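Redox-sensing transcriptional repressor rex (Thermoanaerobacter ethanolicus, PDB 3WG9) represses transcription as a DNA-binding homodimer of the Rex family and probably adjusts that repression to the cellular NADH/NAD(+) balance. Local coordinates at the interface of chains A and B. Residues are numbered along the deposited sequence; one frame, centred on the assembly and turned at random. Chains: chain A/B, Redox-sensing transcriptional repressor rex.

Contact 1: the interface of chains A and B. Residues chain A 5, 9, 12-13, 190-191; chain B 201, 205.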
# COMPACT_ATOMS: atom_id res chain seq x y z
N THR A 5 9.72 -11.14 -14.68
CA THR A 5 8.52 -12.02 -14.63
C THR A 5 8.14 -12.56 -16.00
O THR A 5 8.60 -12.03 -17.00
CB THR A 5 7.26 -11.38 -13.96
OG1 THR A 5 6.82 -10.26 -14.72
CG2 THR A 5 7.54 -10.96 -12.53
N MET A 9 3.65 -7.29 -14.76
CA MET A 9 3.45 -6.77 -13.41
C MET A 9 2.10 -6.11 -13.29
O MET A 9 1.44 -6.18 -12.25
CB MET A 9 4.57 -5.80 -13.03
CG MET A 9 5.84 -6.47 -12.58
SD MET A 9 5.68 -7.62 -11.17
CE MET A 9 4.95 -6.64 -9.84
N ILE A 12 -0.09 -8.94 -12.72
CA ILE A 12 0.15 -9.55 -11.39
C ILE A 12 -0.49 -8.74 -10.26
O ILE A 12 -1.10 -9.31 -9.31
CB ILE A 12 1.65 -9.74 -11.20
CG1 ILE A 12 2.18 -10.78 -12.19
CG2 ILE A 12 2.06 -10.09 -9.72
CD1 ILE A 12 3.66 -10.74 -12.38
N ARG A 13 -0.40 -7.40 -10.33
CA ARG A 13 -0.95 -6.56 -9.29
C ARG A 13 -2.49 -6.48 -9.25
O ARG A 13 -3.06 -6.14 -8.21
CB ARG A 13 -0.37 -5.16 -9.39
CG ARG A 13 1.16 -5.13 -9.22
CD ARG A 13 1.66 -3.71 -8.83
NE ARG A 13 3.12 -3.67 -8.63
CZ ARG A 13 3.75 -4.04 -7.51
NH1 ARG A 13 3.07 -4.53 -6.46
NH2 ARG A 13 5.08 -3.89 -7.41
N LEU A 190 12.29 -8.09 -5.30
CA LEU A 190 12.23 -6.92 -4.40
C LEU A 190 10.87 -6.25 -4.59
O LEU A 190 10.54 -5.79 -5.69
CB LEU A 190 13.32 -5.89 -4.71
CG LEU A 190 13.24 -4.57 -3.95
CD1 LEU A 190 13.32 -4.72 -2.42
CD2 LEU A 190 14.33 -3.61 -4.45
N GLU A 191 10.10 -6.14 -3.52
CA GLU A 191 8.81 -5.45 -3.58
C GLU A 191 8.84 -4.28 -2.62
O GLU A 191 9.05 -4.48 -1.42
CB GLU A 191 7.69 -6.46 -3.19
CG GLU A 191 6.28 -5.87 -2.98
CD GLU A 191 5.67 -5.20 -4.18
OE1 GLU A 191 6.25 -5.25 -5.29
OE2 GLU A 191 4.56 -4.65 -4.03
N THR B 201 2.07 -10.34 -4.11
CA THR B 201 2.88 -10.39 -5.31
C THR B 201 4.23 -10.99 -5.11
O THR B 201 4.86 -11.42 -6.08
CB THR B 201 3.09 -8.97 -6.03
OG1 THR B 201 3.99 -8.18 -5.24
CG2 THR B 201 1.72 -8.22 -6.19
N ARG B 205 5.55 -14.20 -7.28
CA ARG B 205 6.79 -14.22 -8.03
C ARG B 205 7.75 -15.32 -7.61
O ARG B 205 8.50 -15.82 -8.47
CB ARG B 205 7.50 -12.87 -7.95
CG ARG B 205 6.81 -11.83 -8.80
CD ARG B 205 7.51 -10.47 -8.64
NE ARG B 205 6.81 -9.72 -7.60
CZ ARG B 205 7.18 -8.49 -7.25
NH1 ARG B 205 8.22 -7.93 -7.88
NH2 ARG B 205 6.51 -7.83 -6.32
O HOH W 1 8.65 -5.25 -7.47
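The guanidinium of B:Arg205 carries the methyl CE of A:Met9 over the centre of one face, 3.9 Å from CZ. At its edge, in plane, lie the carboxylate of A:Glu191, the carbonyl of B:Thr201 and a water. The same methyl also caps one face of the A:Arg13 guanidinium, toward the rim. A:Arg13 holds A:Glu191 end-on within its own chain, NH1 to OE2 and NH2 to OE1. B:Arg205 NH2 then reaches A:Glu191 OE1 at 2.8 Å, a salt bridge across the dimer. It comes from above the carboxylate, and the two planes stand 83° apart. OE1 thus accepts from an arginine of each chain. The carboxylate is likely to offset the two like charges, whose NH2 atoms are 4.3 Å apart. B:Thr201, one turn earlier on helix 195-214, fixes the rotation of B:Arg205. Its carbonyl O takes NE and its hydroxyl OG1 takes NH2. The bend of B:Arg205 at chi3 (-94°) swings the guanidinium back toward this turn. Its CG and CD lie against A:Thr5 CG2, while A:Ile12 CG2 packs on B:Thr201 CB. Finally, B:Arg205 NH1 is 2.7 Å from the water oxygen, and that water also bonds A:Leu190 O.

Contact 2: the interface of chains A and B. Residues chain A 79, 81, 85, 110; chain B 200, 203-204.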
# COMPACT_ATOMS: atom_id res chain seq x y z
N LEU A 79 -1.42 -17.30 -6.86
CA LEU A 79 -0.75 -16.32 -6.01
C LEU A 79 0.26 -16.99 -5.08
O LEU A 79 0.95 -16.34 -4.28
CB LEU A 79 -1.78 -15.54 -5.19
CG LEU A 79 -2.56 -14.51 -6.02
CD1 LEU A 79 -3.58 -13.98 -5.02
CD2 LEU A 79 -1.64 -13.34 -6.59
N LEU A 81 -0.42 -18.91 -2.65
CA LEU A 81 -0.97 -18.98 -1.30
C LEU A 81 -1.40 -20.40 -0.90
O LEU A 81 -2.10 -20.59 0.09
CB LEU A 81 -2.15 -18.01 -1.17
CG LEU A 81 -1.72 -16.56 -1.52
CD1 LEU A 81 -2.96 -15.70 -1.70
CD2 LEU A 81 -0.80 -15.97 -0.45
N TYR A 85 5.26 -19.60 3.87
CA TYR A 85 6.54 -18.88 3.70
C TYR A 85 7.06 -18.57 5.10
O TYR A 85 6.26 -18.26 6.00
CB TYR A 85 6.36 -17.56 2.92
CG TYR A 85 5.78 -17.82 1.56
CD1 TYR A 85 6.60 -18.13 0.50
CD2 TYR A 85 4.40 -17.95 1.38
CE1 TYR A 85 6.08 -18.46 -0.76
CE2 TYR A 85 3.88 -18.31 0.13
CZ TYR A 85 4.72 -18.54 -0.91
OH TYR A 85 4.21 -18.95 -2.12
N PHE A 110 2.18 -16.69 6.06
CA PHE A 110 3.50 -16.09 6.15
C PHE A 110 3.91 -16.18 7.60
O PHE A 110 3.42 -15.44 8.44
CB PHE A 110 3.44 -14.64 5.63
CG PHE A 110 3.08 -14.57 4.16
CD1 PHE A 110 1.75 -14.66 3.75
CD2 PHE A 110 4.07 -14.47 3.20
CE1 PHE A 110 1.43 -14.70 2.35
CE2 PHE A 110 3.77 -14.48 1.85
CZ PHE A 110 2.44 -14.55 1.41
N PHE B 200 1.24 -10.32 -1.51
CA PHE B 200 0.86 -11.48 -2.33
C PHE B 200 1.52 -11.48 -3.69
O PHE B 200 1.51 -12.49 -4.39
CB PHE B 200 -0.64 -11.69 -2.47
CG PHE B 200 -1.32 -12.00 -1.19
CD1 PHE B 200 -0.58 -12.30 -0.03
CD2 PHE B 200 -2.69 -11.96 -1.11
CE1 PHE B 200 -1.22 -12.59 1.17
CE2 PHE B 200 -3.35 -12.27 0.09
CZ PHE B 200 -2.61 -12.58 1.24
N SER B 203 4.64 -13.71 -3.04
CA SER B 203 4.34 -15.14 -3.17
C SER B 203 4.16 -15.51 -4.65
O SER B 203 4.57 -16.60 -5.11
CB SER B 203 3.14 -15.55 -2.32
OG SER B 203 2.10 -14.60 -2.42
N TYR B 204 3.52 -14.61 -5.40
CA TYR B 204 3.29 -14.90 -6.81
C TYR B 204 4.60 -15.09 -7.55
O TYR B 204 4.79 -16.10 -8.28
CB TYR B 204 2.40 -13.86 -7.47
CG TYR B 204 2.30 -14.13 -8.96
CD1 TYR B 204 1.15 -14.64 -9.54
CD2 TYR B 204 3.37 -13.83 -9.79
CE1 TYR B 204 1.09 -14.88 -10.94
CE2 TYR B 204 3.33 -14.07 -11.16
CZ TYR B 204 2.18 -14.58 -11.72
OH TYR B 204 2.17 -14.77 -13.11
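Helix 195-214 of chain B lies against the segment of chain A that follows helix 68-78, and against the starts of strands 85-90 and 110-117. A:Leu81 lays both methyls over one face of the B:Phe200 ring, CD2 toward the CD1/CE1 rim and CD1 toward the CD2/CE2 rim. Its CD2 makes a CH-pi contact, 3.9 Å from the ring centroid. A:Phe110 meets the rim beside A:Leu81 CD2, with its CE1 3.6 Å from CE1 of B:Phe200. An alanine at B:Phe200 would remove the ring, and the methyls of A:Leu81 and the rim of A:Phe110 would probably lose their packing partner. B:Ser203 makes the polar link. Its OG donates to A:Leu79 O at 2.8 Å, nearly in line with the C=O bond (170°). OG also bonds B:Phe200 O, one turn back, from above that carbonyl plane. The chi1 of 43° places OG between the backbone N and carbonyl carbon of B:Ser203, within bonding distance of both carbonyls, which would have to share its one hydrogen. The serine CB packs beside the phenol of A:Tyr85, 3.6 Å from OH. A:Leu79 CD2 adds a looser contact with B:Tyr204 CB. The site fastens the C-terminal helix of one subunit to the Rossmann-fold side of the other, and so supports the homodimer.

Contact 3: the interface of chains A and B. Residues chain A 5, 7, 12, 15, 56; chain B 204-205, 208.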
# COMPACT_ATOMS: atom_id res chain seq x y z
N THR A 5 9.72 -11.14 -14.68
CA THR A 5 8.52 -12.02 -14.63
C THR A 5 8.14 -12.56 -16.00
O THR A 5 8.60 -12.03 -17.00
CB THR A 5 7.26 -11.38 -13.96
OG1 THR A 5 6.82 -10.26 -14.72
CG2 THR A 5 7.54 -10.96 -12.53
N VAL A 7 4.46 -13.22 -16.59
CA VAL A 7 3.24 -12.45 -16.79
C VAL A 7 3.53 -10.99 -16.40
O VAL A 7 4.44 -10.71 -15.60
CB VAL A 7 2.07 -12.98 -15.94
CG1 VAL A 7 0.91 -12.05 -16.06
CG2 VAL A 7 1.63 -14.41 -16.36
N ILE A 12 -0.09 -8.94 -12.72
CA ILE A 12 0.15 -9.55 -11.39
C ILE A 12 -0.49 -8.74 -10.26
O ILE A 12 -1.10 -9.31 -9.31
CB ILE A 12 1.65 -9.74 -11.20
CG1 ILE A 12 2.18 -10.78 -12.19
CG2 ILE A 12 2.06 -10.09 -9.72
CD1 ILE A 12 3.66 -10.74 -12.38
N LEU A 15 -4.28 -9.26 -9.62
CA LEU A 15 -4.65 -10.60 -9.10
C LEU A 15 -5.01 -10.66 -7.62
O LEU A 15 -5.97 -11.33 -7.24
CB LEU A 15 -3.60 -11.67 -9.43
CG LEU A 15 -3.24 -11.91 -10.89
CD1 LEU A 15 -2.08 -12.87 -10.94
CD2 LEU A 15 -4.46 -12.37 -11.75
N PHE A 56 -3.55 -17.67 -17.45
CA PHE A 56 -3.40 -18.85 -16.59
C PHE A 56 -4.29 -20.04 -17.02
O PHE A 56 -4.20 -21.10 -16.41
CB PHE A 56 -3.59 -18.50 -15.09
CG PHE A 56 -2.83 -17.25 -14.63
CD1 PHE A 56 -1.47 -17.28 -14.45
CD2 PHE A 56 -3.50 -16.01 -14.50
CE1 PHE A 56 -0.78 -16.11 -14.08
CE2 PHE A 56 -2.82 -14.86 -14.11
CZ PHE A 56 -1.47 -14.92 -13.91
N TYR B 204 3.52 -14.61 -5.40
CA TYR B 204 3.29 -14.90 -6.81
C TYR B 204 4.60 -15.09 -7.55
O TYR B 204 4.79 -16.10 -8.28
CB TYR B 204 2.40 -13.86 -7.47
CG TYR B 204 2.30 -14.13 -8.96
CD1 TYR B 204 1.15 -14.64 -9.54
CD2 TYR B 204 3.37 -13.83 -9.79
CE1 TYR B 204 1.09 -14.88 -10.94
CE2 TYR B 204 3.33 -14.07 -11.16
CZ TYR B 204 2.18 -14.58 -11.72
OH TYR B 204 2.17 -14.77 -13.11
N ARG B 205 5.55 -14.20 -7.28
CA ARG B 205 6.79 -14.22 -8.03
C ARG B 205 7.75 -15.32 -7.61
O ARG B 205 8.50 -15.82 -8.47
CB ARG B 205 7.50 -12.87 -7.95
CG ARG B 205 6.81 -11.83 -8.80
CD ARG B 205 7.51 -10.47 -8.64
NE ARG B 205 6.81 -9.72 -7.60
CZ ARG B 205 7.18 -8.49 -7.25
NH1 ARG B 205 8.22 -7.93 -7.88
NH2 ARG B 205 6.51 -7.83 -6.32
N GLU B 208 6.15 -18.27 -9.72
CA GLU B 208 5.72 -18.14 -11.09
C GLU B 208 6.34 -19.22 -12.01
O GLU B 208 5.62 -19.80 -12.85
CB GLU B 208 6.05 -16.78 -11.66
CG GLU B 208 5.37 -16.58 -13.03
CD GLU B 208 5.60 -15.21 -13.65
OE1 GLU B 208 6.75 -14.79 -13.71
OE2 GLU B 208 4.62 -14.55 -14.03
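The N-terminal winged-helix domain of chain A, with its first helix 9-27 and the segment before it, receives the C-terminal helix 195-214 of chain B. A:Ile12 and A:Leu15 lie on the same side of the B:Tyr204 ring. A:Ile12 crosses it at about a right angle over the CE2 rim, with CD1 3.6 Å from CE2. A:Leu15 CD1 is out at the other rim, 3.8 Å from CE1. A:Phe56 meets the tyrosine edge to edge, with the two ring planes turned steeply against each other. The tyrosine chi1 of 174° directs the ring away from its helix into this cluster. The phenol OH donates to B:Glu208 OE2 at 2.6 Å, on the anti side of the carboxylate. OE2 also takes the backbone N of A:Val7 at 2.9 Å, in a nearly straight bond (172° at H) from above the carboxylate plane. Two donors, one from each chain, therefore hold this oxygen. A:Thr5 OG1 bonds A:Val7 O and is likely to steady the N-terminal segment. The contact ties the DNA-binding domain of one subunit to the swapped helix of the other and is likely to influence how the domain is placed for DNA.

All three contacts use one element of chain B, helix 195-214. The C-alpha centres of contact 1 and contact 3 are about 6 Å apart, and both include A:Thr5, A:Ile12 and B:Arg205. Contact 2 lies about 11 Å from each of them and shares B:Tyr204 with contact 3. The helix thus touches the N-terminal segment and helix 9-27 of chain A on one flank and its Rossmann-fold side on another. Two-fold symmetry repeats the set with the chains exchanged. A shift between the two domains of a subunit would probably be felt by the partner's helix.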